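Local structure of fusion protein of Nuclear RNA export factor 2 and Protein panoramix (Drosophila melanogaster, 6IEW) at residues 13-18 / 38-43; 30-35 / 45-50; 23-28 / 52-57. The protein acts with Panoramix, Piwi and Nxt1 in cotranscriptional transposon silencing in the ovary, binding Panoramix through its UBA-type C-terminal domain. All blocks are in the same frame, centred on the assembly; numbering follows the deposited sequence. Where two conformers were deposited one is given.

Contact 1: residues 13-18 / 38-43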
loop_
_atom_site.group_PDB
_atom_site.type_symbol
_atom_site.label_atom_id
_atom_site.label_comp_id
_atom_site.label_asym_id
_atom_site.label_seq_id
_atom_site.Cartn_x
_atom_site.Cartn_y
_atom_site.Cartn_z
ATOM N N LEU A 13 0.282 1.486 8.781
ATOM C CA LEU A 13 -0.312 2.758 8.379
ATOM C C LEU A 13 0.510 3.465 7.304
ATOM O O LEU A 13 -0.056 4.132 6.434
ATOM C CB LEU A 13 -0.523 3.668 9.590
ATOM C CG LEU A 13 -1.708 3.370 10.509
ATOM C CD1 LEU A 13 -2.074 4.606 11.319
ATOM C CD2 LEU A 13 -2.893 2.889 9.693
ATOM N N LEU A 14 1.839 3.365 7.366
ATOM C CA LEU A 14 2.695 3.885 6.301
ATOM C C LEU A 14 2.224 3.381 4.944
ATOM O O LEU A 14 2.039 4.156 3.997
ATOM C CB LEU A 14 4.115 3.382 6.551
ATOM C CG LEU A 14 5.396 4.207 6.506
ATOM C CD1 LEU A 14 5.157 5.668 6.842
ATOM C CD2 LEU A 14 6.363 3.568 7.494
ATOM N N PHE A 15 2.005 2.073 4.845
ATOM C CA PHE A 15 1.575 1.467 3.592
ATOM C C PHE A 15 0.119 1.793 3.298
ATOM O O PHE A 15 -0.244 2.070 2.146
ATOM C CB PHE A 15 1.794 -0.043 3.686
ATOM C CG PHE A 15 1.255 -0.820 2.525
ATOM C CD1 PHE A 15 2.042 -1.057 1.410
ATOM C CD2 PHE A 15 -0.028 -1.344 2.562
ATOM C CE1 PHE A 15 1.552 -1.787 0.344
ATOM C CE2 PHE A 15 -0.526 -2.077 1.497
ATOM C CZ PHE A 15 0.266 -2.296 0.387
ATOM N N GLN A 16 -0.733 1.762 4.329
ATOM C CA GLN A 16 -2.142 2.076 4.128
ATOM C C GLN A 16 -2.327 3.496 3.611
ATOM O O GLN A 16 -3.175 3.743 2.745
ATOM C CB GLN A 16 -2.931 1.867 5.425
ATOM C CG GLN A 16 -4.431 2.111 5.261
ATOM C CD GLN A 16 -5.258 1.654 6.451
ATOM O OE1 GLN A 16 -5.082 2.132 7.567
ATOM N NE2 GLN A 16 -6.181 0.730 6.208
ATOM N N GLU A 17 -1.540 4.445 4.128
ATOM C CA GLU A 17 -1.689 5.836 3.710
ATOM C C GLU A 17 -1.330 6.011 2.240
ATOM O O GLU A 17 -1.998 6.756 1.515
ATOM C CB GLU A 17 -0.829 6.741 4.595
ATOM C CG GLU A 17 -1.075 8.236 4.406
ATOM C CD GLU A 17 -0.328 8.820 3.217
ATOM O OE1 GLU A 17 0.716 8.255 2.828
ATOM O OE2 GLU A 17 -0.790 9.844 2.670
ATOM N N VAL A 18 -0.274 5.336 1.785
ATOM C CA VAL A 18 0.146 5.462 0.391
ATOM C C VAL A 18 -0.894 4.860 -0.542
ATOM O O VAL A 18 -1.285 5.474 -1.541
ATOM C CB VAL A 18 1.529 4.819 0.186
ATOM C CG1 VAL A 18 1.878 4.766 -1.302
ATOM C CG2 VAL A 18 2.584 5.576 0.975
ATOM N N GLU A 38 9.122 -0.598 1.126
ATOM C CA GLU A 38 9.365 -0.605 -0.314
ATOM C C GLU A 38 8.930 -1.925 -0.942
ATOM O O GLU A 38 8.265 -1.943 -1.984
ATOM C CB GLU A 38 10.840 -0.326 -0.595
ATOM C CG GLU A 38 11.187 -0.300 -2.068
ATOM C CD GLU A 38 12.657 -0.063 -2.304
ATOM O OE1 GLU A 38 13.447 -0.247 -1.354
ATOM O OE2 GLU A 38 13.024 0.312 -3.437
ATOM N N ARG A 39 9.290 -3.049 -0.319
ATOM C CA ARG A 39 8.889 -4.337 -0.874
ATOM C C ARG A 39 7.374 -4.491 -0.881
ATOM O O ARG A 39 6.812 -5.094 -1.803
ATOM C CB ARG A 39 9.557 -5.484 -0.115
ATOM C CG ARG A 39 11.057 -5.556 -0.334
ATOM C CD ARG A 39 11.599 -6.955 -0.078
ATOM N NE ARG A 39 11.250 -7.452 1.249
ATOM C CZ ARG A 39 11.940 -7.179 2.354
ATOM N NH1 ARG A 39 13.012 -6.399 2.297
ATOM N NH2 ARG A 39 11.551 -7.673 3.518
ATOM N N ALA A 40 6.694 -3.944 0.131
ATOM C CA ALA A 40 5.237 -4.032 0.174
ATOM C C ALA A 40 4.599 -3.251 -0.968
ATOM O O ALA A 40 3.629 -3.718 -1.580
ATOM C CB ALA A 40 4.717 -3.547 1.526
ATOM N N LEU A 41 5.126 -2.065 -1.274
ATOM C CA LEU A 41 4.594 -1.294 -2.393
ATOM C C LEU A 41 4.782 -2.042 -3.706
ATOM O O LEU A 41 3.858 -2.124 -4.527
ATOM C CB LEU A 41 5.259 0.082 -2.449
ATOM C CG LEU A 41 4.957 0.997 -1.262
ATOM C CD1 LEU A 41 5.792 2.266 -1.352
ATOM C CD2 LEU A 41 3.475 1.336 -1.191
ATOM N N LYS A 42 5.975 -2.607 -3.918
ATOM C CA LYS A 42 6.214 -3.395 -5.123
ATOM C C LYS A 42 5.288 -4.601 -5.185
ATOM O O LYS A 42 4.785 -4.959 -6.261
ATOM C CB LYS A 42 7.669 -3.860 -5.169
ATOM C CG LYS A 42 8.682 -2.749 -5.339
ATOM C CD LYS A 42 10.086 -3.322 -5.397
ATOM C CE LYS A 42 11.119 -2.230 -5.612
ATOM N NZ LYS A 42 12.503 -2.786 -5.629
ATOM N N LEU A 43 5.068 -5.254 -4.044
ATOM C CA LEU A 43 4.192 -6.417 -4.014
ATOM C C LEU A 43 2.755 -6.034 -4.336
ATOM O O LEU A 43 2.057 -6.764 -5.051
ATOM C CB LEU A 43 4.292 -7.095 -2.647
ATOM C CG LEU A 43 3.435 -8.342 -2.452
ATOM C CD1 LEU A 43 3.764 -9.401 -3.493
ATOM C CD2 LEU A 43 3.614 -8.898 -1.048
#
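The aromatic ring of F15 meets A40 and L41 at a slant. L41 CD2 and the carbonyl oxygen of A40 both approach obliquely. Around the same ring stand I29, V30, L21 and F44, all of the Nxf2 part. This is the core of a UBA-type helical bundle, the TAP-C domain, where helix 4-19 packs against helix 37-49. The two segments run the same general way, with 39° between their directions. Their axes come within 10.4 Å. The nearest CA atoms are F15 CA and L41 CA, 7.2 Å apart.

F15 points its CG anti to its backbone N (chi1 174°), which carries the ring across to the other helix. F15 CD1 reaches A40 CB at 3.7 Å. Beside this methyl, F15 CE1 sits 3.4 Å from A40 O, a packing contact of ring carbon and oxygen. L41 faces across less directly from its backbone. Its CG turns anti to the carbonyl carbon (chi1 -65°), and CD2 is the branch that does the work. F15 and L41 lie alongside each other, pointing opposite ways, with F15 CD1 and L41 CD2 3.8 Å apart.

All four touching residues are buried, and no hydrogen bond crosses between the two segments. Helix 70-93, from the fused Panoramix part, covers V18 and L41 through V84. Its R80 bonds to V18 O and pairs with the carboxylate of E17. The V18 side chain is nearly perpendicular to that of L41, and V18 CG1 touches L41 CD2 at 3.8 Å.

Contact 2: residues 30-35 / 45-50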
loop_
_atom_site.group_PDB
_atom_site.type_symbol
_atom_site.label_atom_id
_atom_site.label_comp_id
_atom_site.label_asym_id
_atom_site.label_seq_id
_atom_site.Cartn_x
_atom_site.Cartn_y
_atom_site.Cartn_z
ATOM N N VAL A 30 1.576 -6.288 3.682
ATOM C CA VAL A 30 2.713 -5.909 4.519
ATOM C C VAL A 30 3.341 -7.139 5.165
ATOM O O VAL A 30 4.570 -7.275 5.213
ATOM C CB VAL A 30 2.286 -4.851 5.553
ATOM C CG1 VAL A 30 3.352 -4.669 6.632
ATOM C CG2 VAL A 30 2.000 -3.527 4.855
ATOM N N GLU A 31 2.512 -8.059 5.663
ATOM C CA GLU A 31 3.059 -9.266 6.277
ATOM C C GLU A 31 3.755 -10.148 5.246
ATOM O O GLU A 31 4.817 -10.715 5.526
ATOM C CB GLU A 31 1.968 -10.035 7.029
ATOM C CG GLU A 31 1.499 -9.324 8.286
ATOM C CD GLU A 31 0.590 -10.175 9.159
ATOM O OE1 GLU A 31 0.113 -11.231 8.693
ATOM O OE2 GLU A 31 0.360 -9.782 10.322
ATOM N N GLU A 32 3.181 -10.267 4.045
ATOM C CA GLU A 32 3.813 -11.084 3.013
ATOM C C GLU A 32 5.153 -10.503 2.582
ATOM O O GLU A 32 6.062 -11.253 2.203
ATOM C CB GLU A 32 2.868 -11.251 1.820
ATOM C CG GLU A 32 3.374 -12.212 0.745
ATOM C CD GLU A 32 2.401 -12.370 -0.413
ATOM O OE1 GLU A 32 1.176 -12.250 -0.190
ATOM O OE2 GLU A 32 2.864 -12.610 -1.547
ATOM N N ALA A 33 5.303 -9.181 2.642
ATOM C CA ALA A 33 6.546 -8.512 2.287
ATOM C C ALA A 33 7.507 -8.402 3.462
ATOM O O ALA A 33 8.513 -7.691 3.364
ATOM C CB ALA A 33 6.257 -7.126 1.707
ATOM N N ASP A 34 7.212 -9.086 4.564
ATOM C CA ASP A 34 8.061 -9.087 5.754
ATOM C C ASP A 34 8.305 -7.680 6.290
ATOM O O ASP A 34 9.422 -7.325 6.675
ATOM C CB ASP A 34 9.375 -9.837 5.540
ATOM C CG ASP A 34 10.057 -10.182 6.854
ATOM O OD1 ASP A 34 9.336 -10.380 7.856
ATOM O OD2 ASP A 34 11.303 -10.232 6.901
ATOM N N TRP A 35 7.249 -6.868 6.310
ATOM C CA TRP A 35 7.237 -5.585 7.006
ATOM C C TRP A 35 8.155 -4.545 6.383
ATOM O O TRP A 35 8.502 -3.556 7.039
ATOM C CB TRP A 35 7.534 -5.759 8.497
ATOM C CG TRP A 35 6.500 -6.578 9.141
ATOM C CD1 TRP A 35 6.476 -7.939 9.271
ATOM C CD2 TRP A 35 5.295 -6.096 9.709
ATOM N NE1 TRP A 35 5.321 -8.327 9.909
ATOM C CE2 TRP A 35 4.579 -7.209 10.190
ATOM C CE3 TRP A 35 4.753 -4.820 9.874
ATOM C CZ2 TRP A 35 3.348 -7.082 10.819
ATOM C CZ3 TRP A 35 3.540 -4.696 10.492
ATOM C CH2 TRP A 35 2.845 -5.817 10.959
ATOM N N ILE A 45 1.822 -3.568 -6.293
ATOM C CA ILE A 45 1.758 -3.310 -7.730
ATOM C C ILE A 45 1.710 -4.615 -8.516
ATOM O O ILE A 45 0.958 -4.744 -9.492
ATOM C CB ILE A 45 2.924 -2.399 -8.154
ATOM C CG1 ILE A 45 2.716 -1.002 -7.572
ATOM C CG2 ILE A 45 3.055 -2.353 -9.671
ATOM C CD1 ILE A 45 3.968 -0.175 -7.537
ATOM N N GLN A 46 2.495 -5.609 -8.095
ATOM C CA GLN A 46 2.491 -6.894 -8.786
ATOM C C GLN A 46 1.156 -7.606 -8.614
ATOM O O GLN A 46 0.566 -8.087 -9.588
ATOM C CB GLN A 46 3.636 -7.769 -8.278
ATOM C CG GLN A 46 3.741 -9.098 -9.008
ATOM C CD GLN A 46 4.067 -8.915 -10.475
ATOM O OE1 GLN A 46 5.024 -8.226 -10.826
ATOM N NE2 GLN A 46 3.264 -9.521 -11.341
ATOM N N LYS A 47 0.665 -7.686 -7.371
ATOM C CA LYS A 47 -0.630 -8.312 -7.127
ATOM C C LYS A 47 -1.735 -7.609 -7.904
ATOM O O LYS A 47 -2.637 -8.260 -8.448
ATOM C CB LYS A 47 -0.946 -8.288 -5.633
ATOM C CG LYS A 47 -0.127 -9.250 -4.794
ATOM C CD LYS A 47 -0.371 -8.982 -3.309
ATOM C CE LYS A 47 0.252 -10.042 -2.413
ATOM N NZ LYS A 47 -0.619 -11.242 -2.252
ATOM N N ASN A 48 -1.674 -6.280 -7.979
ATOM C CA ASN A 48 -2.678 -5.537 -8.726
ATOM C C ASN A 48 -2.669 -5.935 -10.196
ATOM O O ASN A 48 -3.726 -6.163 -10.798
ATOM C CB ASN A 48 -2.437 -4.036 -8.565
ATOM C CG ASN A 48 -3.477 -3.205 -9.274
ATOM O OD1 ASN A 48 -4.600 -3.060 -8.794
ATOM N ND2 ASN A 48 -3.108 -2.651 -10.426
ATOM N N ALA A 49 -1.475 -6.047 -10.785
ATOM C CA ALA A 49 -1.377 -6.398 -12.199
ATOM C C ALA A 49 -1.866 -7.815 -12.464
ATOM O O ALA A 49 -2.348 -8.109 -13.565
ATOM C CB ALA A 49 0.064 -6.230 -12.680
ATOM N N ASP A 50 -1.748 -8.701 -11.478
ATOM C CA ASP A 50 -2.157 -10.093 -11.608
ATOM C C ASP A 50 -3.623 -10.322 -11.242
ATOM O O ASP A 50 -4.043 -11.477 -11.112
ATOM C CB ASP A 50 -1.259 -10.996 -10.755
ATOM C CG ASP A 50 0.174 -11.038 -11.253
ATOM O OD1 ASP A 50 0.400 -10.769 -12.450
ATOM O OD2 ASP A 50 1.075 -11.352 -10.449
HETATM O O HOH W 1 1.757 -12.727 -4.195
#
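K47 NZ donates a hydrogen bond of 2.9 Å to E32 OE1, and the pair is a salt bridge. The ammonium group meets the oxygen on its syn side, 25° out of the carboxylate plane. Water 1 donates to the other oxygen, E32 OE2, at 2.9 Å. The same water accepts a weak bond from K47 NZ at 3.4 Å. OE1 is thus held directly, while OE2 is linked to the lysine only loosely, through the water.

The two side chains reach toward each other across the gap between their helices. E32 is extended, while K47 bends only at its last torsion (chi4 -84°), which turns NZ onto OE1. K47 CE also lies 3.3 Å from E32 OE1. The backbones stay well apart, with E32 CA and K47 CA separated by 11.4 Å. Behind the bridge, E32 rests on L43, and K47 packs on E52 and I53.

Beyond it, Q46 NE2 donates to D50 OD2 at 3.0 Å, nearly straight at 173°. The aspartate oxygen is met from above its carboxylate plane. This bond spans the end of helix 37-49, since D50 is the first residue to leave helical geometry.

E32 lies at the end of helix 23-32, in the Nxf2 part. There W35 N bonds to V30 O and D34 N to E31 O, with D34 at positive phi as the C-prime residue of a Schellman motif. The contact is thus a surface salt bridge that joins the Schellman-capped end of helix 23-32 to helix 37-49 of the UBA-type TAP-C domain.

Contact 3: residues 23-28 / 52-57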
loop_
_atom_site.group_PDB
_atom_site.type_symbol
_atom_site.label_atom_id
_atom_site.label_comp_id
_atom_site.label_asym_id
_atom_site.label_seq_id
_atom_site.Cartn_x
_atom_site.Cartn_y
_atom_site.Cartn_z
ATOM N N SER A 23 -7.741 -2.102 5.701
ATOM C CA SER A 23 -6.793 -2.739 6.609
ATOM C C SER A 23 -6.598 -4.213 6.287
ATOM O O SER A 23 -5.494 -4.743 6.472
ATOM C CB SER A 23 -7.250 -2.565 8.056
ATOM O OG SER A 23 -8.342 -3.418 8.353
ATOM N N THR A 24 -7.644 -4.886 5.802
ATOM C CA THR A 24 -7.550 -6.311 5.493
ATOM C C THR A 24 -6.429 -6.590 4.499
ATOM O O THR A 24 -5.653 -7.541 4.671
ATOM C CB THR A 24 -8.882 -6.796 4.925
ATOM O OG1 THR A 24 -9.947 -6.331 5.757
ATOM C CG2 THR A 24 -8.915 -8.315 4.859
ATOM N N TRP A 25 -6.334 -5.779 3.443
ATOM C CA TRP A 25 -5.276 -6.014 2.468
ATOM C C TRP A 25 -3.955 -5.386 2.880
ATOM O O TRP A 25 -2.896 -5.847 2.441
ATOM C CB TRP A 25 -5.707 -5.595 1.059
ATOM C CG TRP A 25 -6.264 -6.759 0.317
ATOM C CD1 TRP A 25 -5.590 -7.593 -0.530
ATOM C CD2 TRP A 25 -7.599 -7.263 0.403
ATOM N NE1 TRP A 25 -6.433 -8.575 -0.992
ATOM C CE2 TRP A 25 -7.671 -8.396 -0.432
ATOM C CE3 TRP A 25 -8.743 -6.861 1.097
ATOM C CZ2 TRP A 25 -8.843 -9.126 -0.595
ATOM C CZ3 TRP A 25 -9.906 -7.590 0.938
ATOM C CH2 TRP A 25 -9.948 -8.709 0.100
ATOM N N VAL A 26 -3.998 -4.350 3.723
ATOM C CA VAL A 26 -2.771 -3.813 4.305
ATOM C C VAL A 26 -2.045 -4.898 5.089
ATOM O O VAL A 26 -0.844 -5.126 4.904
ATOM C CB VAL A 26 -3.089 -2.584 5.174
ATOM C CG1 VAL A 26 -1.848 -2.118 5.925
ATOM C CG2 VAL A 26 -3.656 -1.469 4.314
ATOM N N THR A 27 -2.770 -5.608 5.957
ATOM C CA THR A 27 -2.161 -6.694 6.719
ATOM C C THR A 27 -1.599 -7.766 5.795
ATOM O O THR A 27 -0.460 -8.212 5.962
ATOM C CB THR A 27 -3.194 -7.316 7.654
ATOM O OG1 THR A 27 -3.671 -6.328 8.573
ATOM C CG2 THR A 27 -2.586 -8.484 8.430
ATOM N N SER A 28 -2.390 -8.184 4.805
ATOM C CA SER A 28 -1.975 -9.258 3.910
ATOM C C SER A 28 -0.676 -8.914 3.187
ATOM O O SER A 28 0.275 -9.703 3.173
ATOM C CB SER A 28 -3.094 -9.535 2.905
ATOM O OG SER A 28 -2.670 -10.447 1.910
ATOM N N GLU A 52 -5.183 -9.791 -8.430
ATOM C CA GLU A 52 -5.316 -10.347 -7.092
ATOM C C GLU A 52 -5.777 -9.328 -6.059
ATOM O O GLU A 52 -5.901 -9.674 -4.881
ATOM C CB GLU A 52 -4.001 -11.006 -6.654
ATOM C CG GLU A 52 -3.726 -12.324 -7.370
ATOM C CD GLU A 52 -2.278 -12.760 -7.276
ATOM O OE1 GLU A 52 -1.487 -12.070 -6.599
ATOM O OE2 GLU A 52 -1.929 -13.792 -7.888
ATOM N N ILE A 53 -6.047 -8.089 -6.468
ATOM C CA ILE A 53 -6.558 -7.061 -5.563
ATOM C C ILE A 53 -8.011 -6.773 -5.924
ATOM O O ILE A 53 -8.278 -6.100 -6.932
ATOM C CB ILE A 53 -5.714 -5.779 -5.623
ATOM C CG1 ILE A 53 -4.233 -6.084 -5.374
ATOM C CG2 ILE A 53 -6.226 -4.759 -4.605
ATOM C CD1 ILE A 53 -3.923 -6.553 -3.961
ATOM N N PRO A 54 -8.977 -7.251 -5.144
ATOM C CA PRO A 54 -10.383 -6.992 -5.471
ATOM C C PRO A 54 -10.708 -5.506 -5.428
ATOM O O PRO A 54 -10.056 -4.727 -4.730
ATOM C CB PRO A 54 -11.146 -7.742 -4.371
ATOM C CG PRO A 54 -10.177 -8.766 -3.859
ATOM C CD PRO A 54 -8.833 -8.120 -3.962
ATOM N N ASP A 55 -11.740 -5.123 -6.186
ATOM C CA ASP A 55 -12.265 -3.763 -6.110
ATOM C C ASP A 55 -12.528 -3.349 -4.665
ATOM O O ASP A 55 -12.221 -2.220 -4.266
ATOM C CB ASP A 55 -13.573 -3.655 -6.897
ATOM C CG ASP A 55 -13.366 -3.449 -8.384
ATOM O OD1 ASP A 55 -12.217 -3.523 -8.864
ATOM O OD2 ASP A 55 -14.376 -3.203 -9.078
ATOM N N LEU A 56 -13.100 -4.250 -3.863
ATOM C CA LEU A 56 -13.476 -3.889 -2.501
ATOM C C LEU A 56 -12.277 -3.642 -1.594
ATOM O O LEU A 56 -12.464 -3.168 -0.469
ATOM C CB LEU A 56 -14.418 -4.937 -1.885
ATOM C CG LEU A 56 -13.999 -6.403 -1.713
ATOM C CD1 LEU A 56 -12.972 -6.601 -0.601
ATOM C CD2 LEU A 56 -15.232 -7.247 -1.426
ATOM N N ALA A 57 -11.063 -3.966 -2.042
ATOM C CA ALA A 57 -9.891 -3.680 -1.229
ATOM C C ALA A 57 -9.574 -2.196 -1.158
ATOM O O ALA A 57 -8.772 -1.798 -0.312
ATOM C CB ALA A 57 -8.680 -4.450 -1.754
HETATM O O HOH W 2 -5.127 -10.670 -2.426
#
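W25 in helix 23-32 packs against a loop that includes a short 3-10 segment at 55-57; the nearest CA atoms are W25 CA and A57 CA, 6.4 Å apart. The turn is closed by a bond of 3.0 Å from A57 N to P54 O. A57 also hydrogen-bonds through its backbone to I22, just before the helix.

The indole of W25 carries the whole contact from its side. A57 CB lies over one face, 4.1 Å from the centre of the six-membered ring and 28° off the normal. This is a CH-pi contact, offset toward the rim. P54 lies aslant to the indole, with P54 CD 3.5 Å from W25 CZ2. L56 stands across the indole, and L56 CD1 reaches W25 CZ3 at 3.6 Å. The CG of L56 sits between its backbone N and carbonyl carbon (chi1 60°), and this turn sends CD1 back to the indole. At the pyrrole end, I53 runs alongside, pointing the other way, and I53 CD1 lies 4.0 Å from W25 CD1.

Both segments belong to the UBA-type TAP-C domain of the Nxf2 part. The contact fastens the tail after helix 37-49 onto helix 23-32. R74 of the fused Panoramix part bonds to I53 O and forms a salt bridge with D55.

The one polar atom of the indole is served by solvent. Water 2 lies in the ring plane at its edge. It accepts from W25 NE1 at 2.9 Å and donates to E52 O at 2.8 Å. Apolar contacts thus hold the ring in place, while the water satisfies the indole N-H, which needs no direct protein acceptor.

In the fold
All three contacts lie in the UBA-type domain of the Nxf2 part. Contact 1 is the core, near the centre of the chain. It is buried, and built from apolar side chains with no hydrogen bond across it. Contact 2 is at the surface and depends on charge and water. Contact 3 is intermediate: apolar packing with one water bridge at its margin. Contacts 1 and 2 both use helix 37-49, while contacts 2 and 3 share helix 23-32. F15 of contact 1 packs on V30 of contact 2 and V26 of contact 3, so the core ring touches both neighbours. K47 O probably accepts a hydrogen bond from E52 N, tying contact 2 to contact 3 just after helix 37-49.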